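Local coordinates for putative baseplate protein (PDB 2FSD), which probably serves as the receptor-binding protein of a lactococcal phage, its head domain recognising a receptor on the host cell surface, at residues S97-I111 with G121-F135. Sequence-based numbering, arbitrary orientation.
Sequences SGTFYSHGNLSLSLI and GNPNNTSMNGKTISF
Thr99 and Tyr101 pair with Ser134 and Thr132 across two strands, 97-102 and 132-135, whose axes run antiparallel at 151° and approach to 4.9 Å. Thr99 N donates to Ser134 O at 3.0 Å, and Thr132 N donates to Tyr101 O; Phe100 and Ile133 form the non-hydrogen-bonded pair between them. A type I' turn from Ser102 to Asn105 joins strand 97-102 to strand 105-111, which pairs on its other edge with Gly121 through two nearly straight backbone bonds to Leu110. The contact thus consists of two separate antiparallel pairings, one on each outer edge of the hairpin. In the chain linking them, Asn122 OD1 accepts from Asn124 N in an Asx turn, Pro123 CG packs on Leu108 CD2, and Asn124 ND2 makes a weak bond to Leu108 O (3.0 Å).

Phe100 carries the side-chain contact. With CG beside the backbone N (chi1 -69°), its ring lies between Ser109 CB on one face and Met128 on the other, where Met128 CG stands 3.8 Å from the ring centroid in a CH-pi contact. Gly121 O meets the ring edge, 3.4 Å from Phe100 CZ. Lys131 CB and CG pack against Phe100; the chain bends at chi2 (-60°), then runs extended until NZ donates to Ser102 OG (2.9 Å). Away from the turn, Ile111 CG2 lies over one face of Phe135, 4.2 Å from its centroid, with Ile111 CD1 3.6 Å from Phe135 CD2.

In the closed antiparallel barrel of this head domain, strand 132-140 continues the sheet to strand 59-68, Val120 of strand 117-121 touches Phe100 and Ile133, and Phe135 packs on Ser97 of the second subunit.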
ATOM      1  N   SER A  97      -0.741   1.773   1.173  1.00 22.85           N
ATOM      2  CA  SER A  97      -0.368   1.736   2.578  1.00 22.81           C
ATOM      3  C   SER A  97       1.107   1.431   2.779  1.00 22.89           C
ATOM      4  O   SER A  97       1.741   0.729   1.983  1.00 22.57           O
ATOM      5  CB  SER A  97      -1.165   0.659   3.303  1.00 23.01           C
ATOM      6  OG  SER A  97      -2.547   0.904   3.227  1.00 23.22           O
ATOM      7  N   GLY A  98       1.638   1.982   3.864  1.00 23.03           N
ATOM      8  CA  GLY A  98       2.925   1.585   4.408  1.00 23.09           C
ATOM      9  C   GLY A  98       2.778   1.603   5.915  1.00 23.18           C
ATOM     10  O   GLY A  98       1.658   1.581   6.445  1.00 23.31           O
ATOM     11  N   THR A  99       3.900   1.658   6.614  1.00 23.49           N
ATOM     12  CA  THR A  99       3.876   1.813   8.063  1.00 23.69           C
ATOM     13  C   THR A  99       4.694   3.029   8.508  1.00 23.69           C
ATOM     14  O   THR A  99       5.643   3.422   7.834  1.00 22.91           O
ATOM     15  CB  THR A  99       4.385   0.544   8.762  1.00 23.55           C
ATOM     16  OG1 THR A  99       5.651   0.159   8.209  1.00 22.59           O
ATOM     17  CG2 THR A  99       3.373  -0.583   8.591  1.00 23.94           C
ATOM     18  N   PHE A 100       4.254   3.659   9.602  1.00 24.24           N
ATOM     19  CA  PHE A 100       5.120   4.529  10.406  1.00 24.86           C
ATOM     20  C   PHE A 100       5.641   3.672  11.549  1.00 25.42           C
ATOM     21  O   PHE A 100       4.993   2.705  11.965  1.00 25.33           O
ATOM     22  CB  PHE A 100       4.366   5.722  11.013  1.00 24.20           C
ATOM     23  CG  PHE A 100       3.911   6.760  10.020  1.00 23.26           C
ATOM     24  CD1 PHE A 100       4.826   7.601   9.396  1.00 22.79           C
ATOM     25  CD2 PHE A 100       2.558   6.936   9.756  1.00 23.19           C
ATOM     26  CE1 PHE A 100       4.399   8.574   8.498  1.00 22.32           C
ATOM     27  CE2 PHE A 100       2.122   7.915   8.859  1.00 22.91           C
ATOM     28  CZ  PHE A 100       3.043   8.733   8.235  1.00 22.94           C
ATOM     29  N   TYR A 101       6.802   4.046  12.069  1.00 27.00           N
ATOM     30  CA  TYR A 101       7.411   3.329  13.168  1.00 27.47           C
ATOM     31  C   TYR A 101       8.281   4.213  14.061  1.00 28.00           C
ATOM     32  O   TYR A 101       9.158   4.910  13.582  1.00 28.20           O
ATOM     33  CB  TYR A 101       8.283   2.182  12.644  1.00 28.20           C
ATOM     34  CG  TYR A 101       9.032   1.532  13.774  1.00 28.30           C
ATOM     35  CD1 TYR A 101       8.396   0.621  14.604  1.00 28.43           C
ATOM     36  CD2 TYR A 101      10.354   1.887  14.063  1.00 29.53           C
ATOM     37  CE1 TYR A 101       9.051   0.048  15.651  1.00 29.10           C
ATOM     38  CE2 TYR A 101      11.024   1.316  15.134  1.00 28.90           C
ATOM     39  CZ  TYR A 101      10.362   0.391  15.915  1.00 29.58           C
ATOM     40  OH  TYR A 101      10.993  -0.204  16.983  1.00 30.82           O
ATOM     41  N   SER A 102       8.039   4.145  15.365  1.00 28.81           N
ATOM     42  CA  SER A 102       8.997   4.628  16.366  1.00 29.46           C
ATOM     43  C   SER A 102       8.722   3.904  17.672  1.00 30.28           C
ATOM     44  O   SER A 102       7.594   3.472  17.919  1.00 30.80           O
ATOM     45  CB  SER A 102       8.887   6.143  16.586  1.00 29.34           C
ATOM     46  OG  SER A 102       7.762   6.453  17.388  1.00 27.83           O
ATOM     47  N   HIS A 103       9.757   3.775  18.499  1.00 31.36           N
ATOM     48  CA  HIS A 103       9.623   3.239  19.859  1.00 31.69           C
ATOM     49  C   HIS A 103       8.761   1.977  19.932  1.00 31.97           C
ATOM     50  O   HIS A 103       7.867   1.879  20.763  1.00 32.00           O
ATOM     51  CB  HIS A 103       9.062   4.317  20.799  1.00 32.19           C
ATOM     52  CG  HIS A 103       9.917   5.544  20.883  1.00 33.30           C
ATOM     53  ND1 HIS A 103       9.395   6.821  20.832  1.00 34.30           N
ATOM     54  CD2 HIS A 103      11.261   5.688  20.988  1.00 33.43           C
ATOM     55  CE1 HIS A 103      10.382   7.697  20.918  1.00 34.13           C
ATOM     56  NE2 HIS A 103      11.523   7.037  21.013  1.00 33.73           N
ATOM     57  N   GLY A 104       9.037   1.024  19.045  1.00 32.30           N
ATOM     58  CA  GLY A 104       8.412  -0.294  19.094  1.00 32.03           C
ATOM     59  C   GLY A 104       6.937  -0.297  18.748  1.00 32.09           C
ATOM     60  O   GLY A 104       6.230  -1.246  19.077  1.00 32.23           O
ATOM     61  N   ASN A 105       6.472   0.760  18.077  1.00 31.98           N
ATOM     62  CA  ASN A 105       5.057   0.912  17.733  1.00 31.20           C
ATOM     63  C   ASN A 105       4.872   1.233  16.245  1.00 30.55           C
ATOM     64  O   ASN A 105       5.560   2.095  15.700  1.00 30.68           O
ATOM     65  CB  ASN A 105       4.416   1.992  18.620  1.00 31.51           C
ATOM     66  CG  ASN A 105       4.350   1.579  20.105  1.00 32.94           C
ATOM     67  OD1 ASN A 105       3.329   1.081  20.582  1.00 34.05           O
ATOM     68  ND2 ASN A 105       5.447   1.782  20.826  1.00 34.91           N
ATOM     69  N   LEU A 106       3.948   0.527  15.597  1.00 29.77           N
ATOM     70  CA  LEU A 106       3.646   0.733  14.175  1.00 29.09           C
ATOM     71  C   LEU A 106       2.269   1.363  13.988  1.00 28.25           C
ATOM     72  O   LEU A 106       1.319   1.016  14.676  1.00 28.13           O
ATOM     73  CB  LEU A 106       3.692  -0.593  13.405  1.00 29.10           C
ATOM     74  CG  LEU A 106       5.056  -1.270  13.267  1.00 29.42           C
ATOM     75  CD1 LEU A 106       4.901  -2.785  13.141  1.00 30.46           C
ATOM     76  CD2 LEU A 106       5.828  -0.713  12.087  1.00 29.56           C
ATOM     77  N   SER A 107       2.175   2.282  13.038  1.00 27.49           N
ATOM     78  CA  SER A 107       0.905   2.901  12.673  1.00 26.99           C
ATOM     79  C   SER A 107       0.735   2.924  11.150  1.00 25.92           C
ATOM     80  O   SER A 107       1.708   2.800  10.413  1.00 25.60           O
ATOM     81  CB  SER A 107       0.829   4.317  13.262  1.00 26.84           C
ATOM     82  OG  SER A 107       2.137   4.814  13.510  1.00 28.39           O
ATOM     83  N   LEU A 108      -0.511   3.079  10.704  1.00 25.22           N
ATOM     84  CA  LEU A 108      -0.834   3.210   9.284  1.00 24.81           C
ATOM     85  C   LEU A 108      -0.287   4.512   8.679  1.00 23.91           C
ATOM     86  O   LEU A 108      -0.667   5.612   9.096  1.00 23.98           O
ATOM     87  CB  LEU A 108      -2.358   3.147   9.057  1.00 24.63           C
ATOM     88  CG  LEU A 108      -2.820   3.132   7.584  1.00 25.29           C
ATOM     89  CD1 LEU A 108      -2.449   1.825   6.914  1.00 26.23           C
ATOM     90  CD2 LEU A 108      -4.323   3.372   7.429  1.00 25.40           C
ATOM     91  N   SER A 109       0.606   4.372   7.698  1.00 22.93           N
ATOM     92  CA  SER A 109       0.984   5.487   6.825  1.00 22.15           C
ATOM     93  C   SER A 109       0.326   5.324   5.467  1.00 21.50           C
ATOM     94  O   SER A 109      -0.090   4.228   5.089  1.00 21.50           O
ATOM     95  CB  SER A 109       2.512   5.604   6.679  1.00 21.68           C
ATOM     96  OG  SER A 109       3.060   4.636   5.801  1.00 21.36           O
ATOM     97  N   LEU A 110       0.223   6.439   4.750  1.00 20.98           N
ATOM     98  CA  LEU A 110      -0.195   6.456   3.364  1.00 20.61           C
ATOM     99  C   LEU A 110       1.041   6.724   2.506  1.00 20.26           C
ATOM    100  O   LEU A 110       1.846   7.591   2.840  1.00 20.01           O
ATOM    101  CB  LEU A 110      -1.253   7.549   3.150  1.00 20.42           C
ATOM    102  CG  LEU A 110      -1.738   7.807   1.718  1.00 20.19           C
ATOM    103  CD1 LEU A 110      -3.193   8.220   1.717  1.00 20.88           C
ATOM    104  CD2 LEU A 110      -0.889   8.876   1.020  1.00 19.78           C
ATOM    105  N   ILE A 111       1.177   5.972   1.411  1.00 19.82           N
ATOM    106  CA  ILE A 111       2.277   6.140   0.457  1.00 19.83           C
ATOM    107  C   ILE A 111       1.772   6.727  -0.855  1.00 19.65           C
ATOM    108  O   ILE A 111       0.940   6.134  -1.534  1.00 19.72           O
ATOM    109  CB  ILE A 111       2.982   4.807   0.149  1.00 19.52           C
ATOM    110  CG1 ILE A 111       3.469   4.138   1.444  1.00 19.68           C
ATOM    111  CG2 ILE A 111       4.143   5.036  -0.829  1.00 19.58           C
ATOM    112  CD1 ILE A 111       4.626   4.873   2.169  1.00 18.89           C
ATOM    113  N   GLY A 121       1.887  10.317   3.599  1.00 20.43           N
ATOM    114  CA  GLY A 121       0.718  10.945   4.208  1.00 20.34           C
ATOM    115  C   GLY A 121       0.341  10.323   5.537  1.00 20.32           C
ATOM    116  O   GLY A 121       0.725   9.192   5.832  1.00 19.66           O
ATOM    117  N   ASN A 122      -0.397  11.088   6.342  1.00 20.64           N
ATOM    118  CA  ASN A 122      -0.821  10.666   7.671  1.00 21.33           C
ATOM    119  C   ASN A 122      -2.343  10.517   7.773  1.00 21.88           C
ATOM    120  O   ASN A 122      -3.058  11.525   7.903  1.00 21.39           O
ATOM    121  CB  ASN A 122      -0.351  11.661   8.731  1.00 21.20           C
ATOM    122  CG  ASN A 122      -0.674  11.204  10.121  1.00 20.53           C
ATOM    123  OD1 ASN A 122      -1.264  10.141  10.309  1.00 18.71           O
ATOM    124  ND2 ASN A 122      -0.290  11.999  11.115  1.00 21.09           N
ATOM    125  N   PRO A 123      -2.838   9.258   7.742  1.00 22.41           N
ATOM    126  CA  PRO A 123      -4.269   8.988   7.818  1.00 23.03           C
ATOM    127  C   PRO A 123      -4.789   8.937   9.258  1.00 23.70           C
ATOM    128  O   PRO A 123      -5.979   8.703   9.474  1.00 24.31           O
ATOM    129  CB  PRO A 123      -4.392   7.621   7.148  1.00 22.76           C
ATOM    130  CG  PRO A 123      -3.128   6.939   7.482  1.00 22.64           C
ATOM    131  CD  PRO A 123      -2.063   8.008   7.639  1.00 22.47           C
ATOM    132  N   ASN A 124      -3.900   9.181  10.216  1.00 24.11           N
ATOM    133  CA  ASN A 124      -4.221   9.182  11.634  1.00 24.45           C
ATOM    134  C   ASN A 124      -4.606  10.580  12.089  1.00 24.69           C
ATOM    135  O   ASN A 124      -4.208  11.558  11.473  1.00 24.50           O
ATOM    136  CB  ASN A 124      -3.006   8.689  12.425  1.00 24.33           C
ATOM    137  CG  ASN A 124      -2.556   7.321  11.979  1.00 25.76           C
ATOM    138  OD1 ASN A 124      -3.343   6.370  12.000  1.00 27.26           O
ATOM    139  ND2 ASN A 124      -1.299   7.208  11.546  1.00 26.54           N
ATOM    140  N   ASN A 125      -5.365  10.670  13.181  1.00 25.05           N
ATOM    141  CA  ASN A 125      -5.840  11.962  13.684  1.00 25.11           C
ATOM    142  C   ASN A 125      -4.842  12.702  14.601  1.00 25.18           C
ATOM    143  O   ASN A 125      -5.123  13.810  15.059  1.00 25.03           O
ATOM    144  CB  ASN A 125      -7.225  11.806  14.351  1.00 25.19           C
ATOM    145  CG  ASN A 125      -7.177  11.115  15.716  1.00 25.62           C
ATOM    146  OD1 ASN A 125      -6.116  10.784  16.246  1.00 27.18           O
ATOM    147  ND2 ASN A 125      -8.349  10.919  16.298  1.00 26.00           N
ATOM    148  N   THR A 126      -3.691  12.083  14.865  1.00 25.36           N
ATOM    149  CA  THR A 126      -2.566  12.744  15.550  1.00 25.10           C
ATOM    150  C   THR A 126      -1.391  12.853  14.585  1.00 24.71           C
ATOM    151  O   THR A 126      -1.324  12.120  13.591  1.00 24.87           O
ATOM    152  CB  THR A 126      -2.080  11.976  16.795  1.00 25.35           C
ATOM    153  OG1 THR A 126      -1.033  12.721  17.426  1.00 28.41           O
ATOM    154  CG2 THR A 126      -1.494  10.614  16.434  1.00 25.96           C
ATOM    155  N   SER A 127      -0.469  13.766  14.881  1.00 24.00           N
ATOM    156  CA  SER A 127       0.714  13.967  14.043  1.00 23.62           C
ATOM    157  C   SER A 127       1.655  12.769  14.169  1.00 22.74           C
ATOM    158  O   SER A 127       1.825  12.222  15.250  1.00 23.11           O
ATOM    159  CB  SER A 127       1.449  15.260  14.425  1.00 23.47           C
ATOM    160  OG  SER A 127       2.640  15.414  13.654  1.00 24.80           O
ATOM    161  N   MET A 128       2.258  12.363  13.061  1.00 22.12           N
ATOM    162  CA  MET A 128       3.227  11.262  13.076  1.00 21.87           C
ATOM    163  C   MET A 128       4.624  11.825  13.122  1.00 21.16           C
ATOM    164  O   MET A 128       5.099  12.401  12.156  1.00 21.31           O
ATOM    165  CB  MET A 128       3.022  10.365  11.859  1.00 21.77           C
ATOM    166  CG  MET A 128       1.739   9.570  11.954  1.00 21.90           C
ATOM    167  SD  MET A 128       1.784   8.327  13.239  1.00 24.10           S
ATOM    168  CE  MET A 128       0.775   9.004  14.550  1.00 22.94           C
ATOM    169  N   ASN A 129       5.272  11.668  14.265  1.00 21.27           N
ATOM    170  CA  ASN A 129       6.507  12.393  14.574  1.00 21.35           C
ATOM    171  C   ASN A 129       7.642  11.414  14.862  1.00 21.27           C
ATOM    172  O   ASN A 129       7.441  10.431  15.543  1.00 21.56           O
ATOM    173  CB  ASN A 129       6.329  13.269  15.832  1.00 21.13           C
ATOM    174  CG  ASN A 129       5.208  14.295  15.721  1.00 20.13           C
ATOM    175  OD1 ASN A 129       4.598  14.630  16.728  1.00 21.25           O
ATOM    176  ND2 ASN A 129       4.954  14.816  14.531  1.00 18.60           N
ATOM    177  N   GLY A 130       8.847  11.715  14.396  1.00 21.24           N
ATOM    178  CA  GLY A 130      10.004  10.871  14.691  1.00 21.07           C
ATOM    179  C   GLY A 130       9.873   9.474  14.108  1.00 21.11           C
ATOM    180  O   GLY A 130      10.417   8.512  14.653  1.00 21.44           O
ATOM    181  N   LYS A 131       9.172   9.363  12.981  1.00 20.98           N
ATOM    182  CA  LYS A 131       8.861   8.062  12.405  1.00 20.76           C
ATOM    183  C   LYS A 131       9.843   7.666  11.292  1.00 20.86           C
ATOM    184  O   LYS A 131      10.441   8.528  10.641  1.00 20.67           O
ATOM    185  CB  LYS A 131       7.419   8.048  11.888  1.00 20.79           C
ATOM    186  CG  LYS A 131       6.339   8.426  12.947  1.00 20.26           C
ATOM    187  CD  LYS A 131       6.335   7.480  14.132  1.00 18.85           C
ATOM    188  CE  LYS A 131       5.304   7.842  15.159  1.00 19.88           C
ATOM    189  NZ  LYS A 131       5.164   6.767  16.209  1.00 19.64           N
ATOM    190  N   THR A 132      10.035   6.352  11.130  1.00 20.78           N
ATOM    191  CA  THR A 132      10.671   5.778   9.941  1.00 20.37           C
ATOM    192  C   THR A 132       9.554   5.106   9.167  1.00 20.11           C
ATOM    193  O   THR A 132       8.613   4.590   9.772  1.00 20.71           O
ATOM    194  CB  THR A 132      11.758   4.705  10.277  1.00 20.06           C
ATOM    195  OG1 THR A 132      11.210   3.725  11.174  1.00 21.57           O
ATOM    196  CG2 THR A 132      12.985   5.319  10.908  1.00 19.26           C
ATOM    197  N   ILE A 133       9.643   5.099   7.840  1.00 20.04           N
ATOM    198  CA  ILE A 133       8.636   4.399   7.017  1.00 19.88           C
ATOM    199  C   ILE A 133       9.191   3.190   6.233  1.00 19.09           C
ATOM    200  O   ILE A 133      10.326   3.197   5.759  1.00 18.42           O
ATOM    201  CB  ILE A 133       7.882   5.374   6.044  1.00 20.12           C
ATOM    202  CG1 ILE A 133       8.841   6.004   5.026  1.00 20.12           C
ATOM    203  CG2 ILE A 133       7.165   6.455   6.846  1.00 20.50           C
ATOM    204  CD1 ILE A 133       8.146   6.702   3.883  1.00 20.10           C
ATOM    205  N   SER A 134       8.356   2.163   6.135  1.00 18.74           N
ATOM    206  CA  SER A 134       8.601   0.992   5.324  1.00 18.64           C
ATOM    207  C   SER A 134       7.381   0.744   4.436  1.00 18.36           C
ATOM    208  O   SER A 134       6.228   0.934   4.855  1.00 17.76           O
ATOM    209  CB  SER A 134       8.868  -0.246   6.198  1.00 18.72           C
ATOM    210  OG  SER A 134      10.084  -0.135   6.934  1.00 18.50           O
ATOM    211  N   PHE A 135       7.649   0.332   3.196  1.00 18.28           N
ATOM    212  CA  PHE A 135       6.595   0.034   2.235  1.00 18.18           C
ATOM    213  C   PHE A 135       7.153  -0.747   1.059  1.00 18.10           C
ATOM    214  O   PHE A 135       8.367  -0.816   0.864  1.00 17.54           O
ATOM    215  CB  PHE A 135       5.931   1.320   1.727  1.00 17.93           C
ATOM    216  CG  PHE A 135       6.835   2.170   0.870  1.00 17.98           C
ATOM    217  CD1 PHE A 135       6.839   2.025  -0.518  1.00 18.80           C
ATOM    218  CD2 PHE A 135       7.681   3.106   1.446  1.00 17.17           C
ATOM    219  CE1 PHE A 135       7.679   2.798  -1.313  1.00 19.14           C
ATOM    220  CE2 PHE A 135       8.520   3.881   0.664  1.00 17.41           C
ATOM    221  CZ  PHE A 135       8.525   3.730  -0.715  1.00 18.22           C
TER
HETATM  222  O   HOH W   1       7.800   1.556   9.571  1.00 27.55           O
HETATM  223  O   HOH W   2      -2.206   3.529  12.857  1.00 28.19           O